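Local coordinates for colicin-m immunity protein (Escherichia coli, PDB 4AEQ), which protects a cell that harbours the colicin M-encoding plasmid against colicin M, and is seen here as a domain-swapped dimer of its fragment lacking the N-terminal part, at the interface of chains A and B. Coordinates in Å, arbitrary orientation; residue numbers count along the deposited sequence, not the author numbering. Chains: chain A/B, Colicin-m immunity protein.

The interface of chains A and B. Residues chain A 42, 47, 49, 71, 73, 82; chain B 28, 32.
B:Tyr28 and A:Phe71 meet ring to ring at the apolar centre of this helix-on-sheet contact, which belongs to a YebF/Cmi-family dimer made by 3D domain swapping: helix 17-42 of chain B packs on the strands of chain A, and a twin contact lies across the two-fold axis. The case illustrates how one aromatic side chain, planted in the partner's core, can tie a helix, apparently the exchanged element, to its new host. The leading rim of A:Phe71 points at a face of the tyrosine, CE2 lying over the ring centre and CZ of A:Phe71 3.7 Å from CD1 of B:Tyr28, with the planes at 74°. CG of B:Met32, from the same helix, lies against the opposite face, nearer its rim than its centre. CG of B:Tyr28 lies anti to the backbone N (chi1 173°), a setting that sends the ring away from its helix and into chain A. Along one edge, A:Pro47 CG meets CE2 of B:Tyr28 in the ring plane at 3.7 Å, whereas A:Ile49 CD1 reaches the same CE2 obliquely, from the side of A:Phe71, at 3.8 Å. The other edge leads with CE1 of B:Tyr28 against a face of A:Tyr82, 3.5 Å from CZ of A:Tyr82, the planes turned by 64°. Further out, B:Met32, bent at chi2 and chi3, brings CE to 3.9 Å from A:Pro47 CD, and A:Leu42 CD1 comes to the same methyl from the side. At the polar rim the phenol oxygen of B:Tyr28 nears A:Ala73 CB and A:Leu42 CD1, and donates a weak hydrogen bond to the hydroxyl of A:Tyr82, OH to OH 2.9 Å, the acceptor lying in the plane of the donor's ring.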
ATOM      1  N   LEU A  42      -1.845 -17.544  -7.160  1.00 20.17           N
ATOM      2  CA  LEU A  42      -2.884 -17.441  -8.173  1.00 18.88           C
ATOM      3  C   LEU A  42      -2.362 -17.967  -9.501  1.00 19.37           C
ATOM      4  O   LEU A  42      -3.126 -18.452 -10.330  1.00 23.46           O
ATOM      5  CB  LEU A  42      -3.358 -15.993  -8.318  1.00 18.14           C
ATOM      6  CG  LEU A  42      -4.070 -15.396  -7.102  1.00 23.15           C
ATOM      7  CD1 LEU A  42      -4.424 -13.941  -7.353  1.00 22.27           C
ATOM      8  CD2 LEU A  42      -5.318 -16.199  -6.757  1.00 27.21           C
ATOM      9  N   PRO A  47      -4.963 -11.692 -12.244  1.00 20.64           N
ATOM     10  CA  PRO A  47      -6.109 -12.560 -11.959  1.00 20.41           C
ATOM     11  C   PRO A  47      -7.413 -11.910 -12.392  1.00 20.50           C
ATOM     12  O   PRO A  47      -7.468 -10.689 -12.552  1.00 19.38           O
ATOM     13  CB  PRO A  47      -6.077 -12.683 -10.434  1.00 20.45           C
ATOM     14  CG  PRO A  47      -5.368 -11.463  -9.969  1.00 22.16           C
ATOM     15  CD  PRO A  47      -4.329 -11.190 -11.014  1.00 21.88           C
ATOM     16  N   ILE A  49     -11.066 -10.624 -11.520  1.00 24.35           N
ATOM     17  CA  ILE A  49     -11.637 -10.108 -10.281  1.00 24.34           C
ATOM     18  C   ILE A  49     -13.152 -10.288 -10.256  1.00 26.48           C
ATOM     19  O   ILE A  49     -13.852  -9.882 -11.185  1.00 26.50           O
ATOM     20  CB  ILE A  49     -11.310  -8.617 -10.065  1.00 24.46           C
ATOM     21  CG1 ILE A  49      -9.802  -8.358 -10.153  1.00 23.67           C
ATOM     22  CG2 ILE A  49     -11.847  -8.148  -8.721  1.00 22.56           C
ATOM     23  CD1 ILE A  49      -8.995  -9.109  -9.114  1.00 24.77           C
ATOM     24  N   PHE A  71     -13.578  -8.650  -2.532  1.00 14.16           N
ATOM     25  CA  PHE A  71     -13.503  -9.226  -3.868  1.00 12.22           C
ATOM     26  C   PHE A  71     -12.729 -10.532  -3.843  1.00 15.10           C
ATOM     27  O   PHE A  71     -12.026 -10.820  -2.882  1.00 13.43           O
ATOM     28  CB  PHE A  71     -12.893  -8.238  -4.875  1.00 14.22           C
ATOM     29  CG  PHE A  71     -11.469  -7.852  -4.572  1.00 15.65           C
ATOM     30  CD1 PHE A  71     -11.187  -6.806  -3.707  1.00 15.79           C
ATOM     31  CD2 PHE A  71     -10.413  -8.516  -5.175  1.00 15.76           C
ATOM     32  CE1 PHE A  71      -9.881  -6.439  -3.436  1.00 14.99           C
ATOM     33  CE2 PHE A  71      -9.105  -8.157  -4.906  1.00 14.47           C
ATOM     34  CZ  PHE A  71      -8.837  -7.119  -4.038  1.00 16.13           C
ATOM     35  N   ALA A  73     -10.006 -12.863  -6.209  1.00 17.51           N
ATOM     36  CA  ALA A  73      -9.106 -12.870  -7.355  1.00 18.38           C
ATOM     37  C   ALA A  73      -8.857 -14.317  -7.766  1.00 18.40           C
ATOM     38  O   ALA A  73      -8.589 -15.163  -6.915  1.00 18.33           O
ATOM     39  CB  ALA A  73      -7.798 -12.175  -7.006  1.00 19.72           C
ATOM     40  N   TYR A  82     -10.214 -11.190  -0.710  1.00 16.23           N
ATOM     41  CA  TYR A  82      -9.629  -9.968  -0.166  1.00 16.86           C
ATOM     42  C   TYR A  82     -10.705  -9.022   0.332  1.00 16.75           C
ATOM     43  O   TYR A  82     -11.830  -9.021  -0.183  1.00 15.31           O
ATOM     44  CB  TYR A  82      -8.861  -9.209  -1.243  1.00 17.76           C
ATOM     45  CG  TYR A  82      -7.695  -9.924  -1.863  1.00 18.39           C
ATOM     46  CD1 TYR A  82      -7.862 -10.701  -3.001  1.00 17.97           C
ATOM     47  CD2 TYR A  82      -6.416  -9.788  -1.341  1.00 22.03           C
ATOM     48  CE1 TYR A  82      -6.791 -11.339  -3.590  1.00 19.92           C
ATOM     49  CE2 TYR A  82      -5.339 -10.427  -1.923  1.00 21.30           C
ATOM     50  CZ  TYR A  82      -5.535 -11.200  -3.048  1.00 22.87           C
ATOM     51  OH  TYR A  82      -4.475 -11.840  -3.644  1.00 27.76           O
TER
ATOM     52  N   TYR B  28      -5.160  -2.804  -6.873  1.00 12.20           N
ATOM     53  CA  TYR B  28      -4.786  -4.193  -6.645  1.00 14.61           C
ATOM     54  C   TYR B  28      -3.915  -4.731  -7.774  1.00 15.78           C
ATOM     55  O   TYR B  28      -2.844  -5.295  -7.529  1.00 15.43           O
ATOM     56  CB  TYR B  28      -6.033  -5.065  -6.486  1.00 12.42           C
ATOM     57  CG  TYR B  28      -5.737  -6.546  -6.413  1.00 15.90           C
ATOM     58  CD1 TYR B  28      -5.326  -7.136  -5.225  1.00 17.88           C
ATOM     59  CD2 TYR B  28      -5.864  -7.352  -7.536  1.00 17.36           C
ATOM     60  CE1 TYR B  28      -5.056  -8.493  -5.160  1.00 18.69           C
ATOM     61  CE2 TYR B  28      -5.597  -8.706  -7.480  1.00 17.95           C
ATOM     62  CZ  TYR B  28      -5.197  -9.272  -6.293  1.00 17.30           C
ATOM     63  OH  TYR B  28      -4.932 -10.621  -6.244  1.00 19.40           O
ATOM     64  N   MET B  32       0.031  -5.883  -7.522  1.00 22.64           N
ATOM     65  CA  MET B  32       0.456  -7.228  -7.888  1.00 23.64           C
ATOM     66  C   MET B  32       1.621  -7.139  -8.865  1.00 22.09           C
ATOM     67  O   MET B  32       2.697  -7.724  -8.638  1.00 24.12           O
ATOM     68  CB  MET B  32      -0.698  -8.001  -8.525  1.00 25.53           C
ATOM     69  CG  MET B  32      -1.800  -8.373  -7.544  1.00 28.90           C
ATOM     70  SD  MET B  32      -1.479  -9.945  -6.716  1.00 32.50           S
ATOM     71  CE  MET B  32      -1.812 -11.083  -8.057  1.00 29.34           C
TER